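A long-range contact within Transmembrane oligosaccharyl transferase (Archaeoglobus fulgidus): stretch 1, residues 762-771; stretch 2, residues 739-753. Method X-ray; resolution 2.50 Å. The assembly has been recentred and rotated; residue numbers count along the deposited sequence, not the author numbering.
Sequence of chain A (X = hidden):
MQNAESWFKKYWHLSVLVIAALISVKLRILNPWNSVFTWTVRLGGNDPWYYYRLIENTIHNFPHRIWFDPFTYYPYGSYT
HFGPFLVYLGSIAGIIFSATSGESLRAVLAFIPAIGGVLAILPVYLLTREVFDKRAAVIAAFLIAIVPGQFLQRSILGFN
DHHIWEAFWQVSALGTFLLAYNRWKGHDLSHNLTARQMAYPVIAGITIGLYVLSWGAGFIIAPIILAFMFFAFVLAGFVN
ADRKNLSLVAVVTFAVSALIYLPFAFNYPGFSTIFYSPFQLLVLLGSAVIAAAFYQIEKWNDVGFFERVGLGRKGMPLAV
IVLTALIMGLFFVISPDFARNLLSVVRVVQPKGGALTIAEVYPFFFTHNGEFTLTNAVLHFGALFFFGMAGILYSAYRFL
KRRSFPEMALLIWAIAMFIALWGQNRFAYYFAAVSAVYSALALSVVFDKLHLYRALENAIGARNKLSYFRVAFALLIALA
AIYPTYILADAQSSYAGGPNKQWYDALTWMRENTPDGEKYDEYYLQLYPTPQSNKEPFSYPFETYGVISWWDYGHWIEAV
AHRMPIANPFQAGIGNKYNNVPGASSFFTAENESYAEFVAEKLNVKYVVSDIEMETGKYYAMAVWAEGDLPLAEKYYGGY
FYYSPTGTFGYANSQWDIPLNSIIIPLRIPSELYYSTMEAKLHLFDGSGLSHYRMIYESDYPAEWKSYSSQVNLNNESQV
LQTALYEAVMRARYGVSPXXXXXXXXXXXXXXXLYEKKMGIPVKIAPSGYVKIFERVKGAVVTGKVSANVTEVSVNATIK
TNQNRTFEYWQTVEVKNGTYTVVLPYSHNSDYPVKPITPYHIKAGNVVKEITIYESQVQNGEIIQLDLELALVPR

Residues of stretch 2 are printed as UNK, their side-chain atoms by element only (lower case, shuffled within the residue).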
# COMPACT_ATOMS: atom_id res chain seq x y z
N PRO A 762 -22.77 24.24 16.58
CA PRO A 762 -23.81 23.20 16.45
C PRO A 762 -23.55 22.34 15.24
O PRO A 762 -22.84 22.79 14.34
CB PRO A 762 -25.09 24.01 16.23
CG PRO A 762 -24.61 25.27 15.55
CD PRO A 762 -23.24 25.56 16.14
N VAL A 763 -24.11 21.13 15.23
CA VAL A 763 -23.98 20.22 14.10
C VAL A 763 -25.28 19.43 13.92
O VAL A 763 -25.87 18.96 14.90
CB VAL A 763 -22.78 19.25 14.30
CG1 VAL A 763 -23.00 18.39 15.54
CG2 VAL A 763 -22.56 18.38 13.06
N LYS A 764 -25.75 19.28 12.69
CA LYS A 764 -26.96 18.50 12.48
C LYS A 764 -26.65 17.01 12.53
O LYS A 764 -25.59 16.57 12.07
CB LYS A 764 -27.69 18.88 11.19
CG LYS A 764 -28.45 20.18 11.31
CD LYS A 764 -29.36 20.46 10.13
CE LYS A 764 -28.59 20.58 8.82
NZ LYS A 764 -29.40 21.28 7.77
N ILE A 765 -27.58 16.25 13.11
CA ILE A 765 -27.45 14.80 13.17
C ILE A 765 -27.91 14.23 11.82
O ILE A 765 -29.10 14.08 11.57
CB ILE A 765 -28.20 14.22 14.38
CG1 ILE A 765 -27.58 14.79 15.65
CG2 ILE A 765 -28.14 12.68 14.38
CD1 ILE A 765 -28.18 14.27 16.91
N ALA A 766 -26.93 13.95 10.95
CA ALA A 766 -27.17 13.57 9.56
C ALA A 766 -25.89 13.05 8.93
O ALA A 766 -24.79 13.46 9.33
CB ALA A 766 -27.68 14.76 8.77
N PRO A 767 -26.01 12.16 7.92
CA PRO A 767 -24.79 11.71 7.27
C PRO A 767 -24.32 12.79 6.29
O PRO A 767 -24.93 13.85 6.23
CB PRO A 767 -25.24 10.45 6.52
CG PRO A 767 -26.68 10.71 6.17
CD PRO A 767 -27.23 11.53 7.36
N SER A 768 -23.25 12.53 5.54
CA SER A 768 -22.64 13.54 4.68
C SER A 768 -21.80 12.81 3.64
O SER A 768 -21.70 11.57 3.66
CB SER A 768 -21.77 14.47 5.50
OG SER A 768 -20.59 13.79 5.92
N GLY A 769 -21.17 13.57 2.75
CA GLY A 769 -20.39 12.96 1.68
C GLY A 769 -19.22 12.15 2.21
O GLY A 769 -18.51 12.57 3.15
N TYR A 770 -19.00 11.00 1.58
CA TYR A 770 -17.85 10.13 1.87
C TYR A 770 -16.54 10.91 1.74
O TYR A 770 -15.66 10.82 2.61
CB TYR A 770 -17.85 8.95 0.90
CG TYR A 770 -16.98 7.78 1.30
CD1 TYR A 770 -17.55 6.56 1.64
CD2 TYR A 770 -15.58 7.86 1.29
CE1 TYR A 770 -16.77 5.47 1.98
CE2 TYR A 770 -14.80 6.77 1.63
CZ TYR A 770 -15.40 5.58 1.99
OH TYR A 770 -14.65 4.49 2.34
N VAL A 771 -16.41 11.66 0.65
CA VAL A 771 -15.21 12.45 0.40
C VAL A 771 -15.56 13.93 0.38
O VAL A 771 -16.54 14.32 -0.25
CB VAL A 771 -14.55 12.08 -0.93
CG1 VAL A 771 -13.24 12.86 -1.12
CG2 VAL A 771 -14.27 10.59 -0.99
N UNK A 739 -21.74 0.60 10.30
CA UNK A 739 -21.17 1.15 9.07
C UNK A 739 -20.67 2.56 9.35
O UNK A 739 -21.21 3.25 10.22
c UNK A 739 -22.19 1.20 7.92
c UNK A 739 -22.71 -0.21 7.58
o UNK A 739 -23.28 2.04 8.30
N UNK A 740 -19.68 3.00 8.59
CA UNK A 740 -19.01 4.27 8.88
C UNK A 740 -19.93 5.49 8.87
O UNK A 740 -19.79 6.39 9.70
c UNK A 740 -17.80 4.46 7.97
c UNK A 740 -16.02 3.06 5.78
s UNK A 740 -15.21 3.64 7.29
c UNK A 740 -16.63 3.59 8.41
N UNK A 741 -20.88 5.52 7.93
CA UNK A 741 -21.90 6.56 7.91
C UNK A 741 -22.69 6.63 9.20
O UNK A 741 -22.97 7.71 9.74
N UNK A 742 -23.05 5.46 9.72
CA UNK A 742 -23.72 5.40 11.01
C UNK A 742 -22.78 5.86 12.13
O UNK A 742 -23.18 6.56 13.08
o UNK A 742 -25.27 3.71 10.29
c UNK A 742 -24.27 4.00 11.27
c UNK A 742 -24.86 3.90 12.66
N UNK A 743 -21.51 5.48 12.03
CA UNK A 743 -20.55 5.91 13.05
C UNK A 743 -20.49 7.42 13.13
O UNK A 743 -20.42 7.99 14.22
c UNK A 743 -19.17 5.34 12.77
o UNK A 743 -16.78 4.09 12.96
n UNK A 743 -17.54 2.06 12.36
c UNK A 743 -17.72 3.33 12.72
c UNK A 743 -19.13 3.84 12.79
N UNK A 744 -20.49 8.07 11.97
CA UNK A 744 -20.44 9.53 11.93
C UNK A 744 -21.71 10.13 12.57
O UNK A 744 -21.64 11.09 13.35
c UNK A 744 -20.29 10.02 10.48
c UNK A 744 -20.68 11.47 10.27
c UNK A 744 -20.53 11.92 8.81
o UNK A 744 -21.42 12.63 8.30
o UNK A 744 -19.51 11.55 8.18
N UNK A 745 -22.87 9.55 12.24
CA UNK A 745 -24.13 9.96 12.85
C UNK A 745 -24.03 9.84 14.36
O UNK A 745 -24.38 10.77 15.09
c UNK A 745 -25.35 9.15 12.32
c UNK A 745 -26.57 9.41 13.16
c UNK A 745 -25.66 9.54 10.86
N UNK A 746 -23.51 8.72 14.85
CA UNK A 746 -23.36 8.54 16.28
C UNK A 746 -22.34 9.52 16.91
O UNK A 746 -22.55 10.04 18.01
c UNK A 746 -24.17 6.10 16.25
c UNK A 746 -25.46 6.52 16.93
c UNK A 746 -23.79 4.65 16.62
c UNK A 746 -23.04 7.08 16.61
N UNK A 747 -21.23 9.76 16.21
CA UNK A 747 -20.24 10.74 16.66
C UNK A 747 -20.90 12.08 16.89
O UNK A 747 -20.65 12.75 17.90
o UNK A 747 -15.00 7.10 15.50
c UNK A 747 -19.17 10.93 15.59
c UNK A 747 -18.08 9.90 15.56
c UNK A 747 -18.22 8.69 16.22
c UNK A 747 -16.02 8.03 15.53
c UNK A 747 -15.86 9.23 14.88
c UNK A 747 -17.19 7.76 16.20
c UNK A 747 -16.89 10.16 14.90
N UNK A 748 -21.73 12.49 15.92
CA UNK A 748 -22.43 13.77 15.98
C UNK A 748 -23.43 13.79 17.12
O UNK A 748 -23.55 14.79 17.84
c UNK A 748 -22.98 14.57 12.21
n UNK A 748 -22.49 14.94 9.77
c UNK A 748 -22.24 14.30 13.52
c UNK A 748 -21.97 15.01 11.15
c UNK A 748 -23.17 14.05 14.66
N UNK A 749 -24.16 12.69 17.26
CA UNK A 749 -25.10 12.52 18.38
C UNK A 749 -24.38 12.67 19.72
O UNK A 749 -24.79 13.47 20.56
c UNK A 749 -26.67 10.83 19.48
c UNK A 749 -27.82 11.57 19.77
c UNK A 749 -28.62 11.25 20.86
o UNK A 749 -29.05 9.80 22.75
c UNK A 749 -27.14 9.41 21.39
c UNK A 749 -25.80 11.17 18.28
c UNK A 749 -28.27 10.16 21.67
c UNK A 749 -26.36 9.75 20.30
N UNK A 750 -23.29 11.91 19.90
CA UNK A 750 -22.45 12.00 21.10
C UNK A 750 -22.03 13.43 21.42
O UNK A 750 -22.12 13.88 22.57
c UNK A 750 -21.23 11.14 20.94
N UNK A 751 -21.58 14.15 20.39
CA UNK A 751 -21.18 15.54 20.59
C UNK A 751 -22.30 16.40 21.18
O UNK A 751 -22.10 17.10 22.18
o UNK A 751 -19.85 21.76 19.64
c UNK A 751 -19.34 18.17 20.13
c UNK A 751 -19.14 19.55 20.22
c UNK A 751 -21.06 19.90 18.85
c UNK A 751 -20.63 16.16 19.29
c UNK A 751 -20.40 17.65 19.39
c UNK A 751 -21.26 18.53 18.77
c UNK A 751 -20.01 20.40 19.58
N UNK A 752 -23.48 16.35 20.56
CA UNK A 752 -24.62 17.16 21.01
C UNK A 752 -25.05 16.82 22.44
O UNK A 752 -25.60 17.67 23.13
c UNK A 752 -25.49 17.29 18.64
c UNK A 752 -25.86 17.02 20.08
o UNK A 752 -26.40 15.70 20.18
N UNK A 753 -24.82 15.59 22.86
CA UNK A 753 -25.26 15.13 24.17
C UNK A 753 -24.23 15.31 25.28
O UNK A 753 -24.59 15.65 26.40
n UNK A 753 -28.84 14.83 22.73
c UNK A 753 -26.90 13.44 23.18
c UNK A 753 -25.69 13.66 24.09
c UNK A 753 -28.13 14.21 23.67
o UNK A 753 -28.43 14.24 24.86
O HOH W 1 -18.89 11.32 5.64
O HOH W 2 -24.38 17.22 9.78

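Residues 740-753 form a helix against which 762-771, without regular secondary structure, is laid. Position 739, just before the helix, has one carbon carrying an oxygen and a carbon, out of reach of stretch 1; it is the N-cap, Thr739. Position 740 carries an unbranched chain of two carbons, a sulfur and a terminal carbon, hence Met740; its CE lies 4.0 Å from Tyr770 OH. Position 741 has no side-chain atoms and is Gly741. At 742 a carbon again bears one oxygen and one carbon, pointing away: Thr742. Three carbons at 743, the third carrying oxygen and nitrogen, give Gln743, also out of reach.

At 744 three carbons end in two oxygens, and the CA-to-CB bond points toward stretch 1. This is Glu744, whose OE1 accepts a hydrogen bond from Ser768 OG at 2.8 Å. Position 745 has one carbon carrying two others, packed beside Ile765 and Pro767, so it is Val745; its CG1 is 3.8 Å from Ile765 CG2. At 746 four carbons fork at the second, the CA-to-CB bond pointing away: Leu746. Position 747 bears a six-carbon ring with an oxygen, too distant for contact: Tyr747.

Four carbons in a row ending in nitrogen extend from 748 past Lys764 O to Ala766 O, which makes it Lys748. Its NZ donates to Ala766 O at 2.8 Å. The oxygen-bearing six-carbon ring at 749 belongs to Tyr749; Ile765 CD1 meets the ring edge, 3.9 Å from Tyr749 CD1, although the end of the side chain leads away. The single carbon at 750 is Ala750, facing away. Another such ring at 751, this one beside Val763, is Tyr751, with CD2 3.7 Å from Val763 CG1. At 752 a carbon bears one oxygen and one carbon near Val763 and Ile765: Thr752, whose OG1 donates a hydrogen bond to Tyr749 O at 2.8 Å. Finally, three carbons at 753, the third with oxygen and nitrogen, give the exposed Gln753.

The contact combines apolar packing with a buried polar cluster. Val763 and Ile765 rest against the later helical turns. Nearer the start of the helix, Lys748 NZ and Glu744 OE1 form a salt bridge at 2.9 Å, so the charges are paired while each side chain also binds stretch 1. One water accepts from Lys748 NZ at 3.0 Å and donates to Lys764 O at 2.7 Å. Stretch 1 is held through its carbonyls and Ser768 as well as its apolar side chains.

Stretch 2 (739-753) TMGTQEVLYKYAYTQ
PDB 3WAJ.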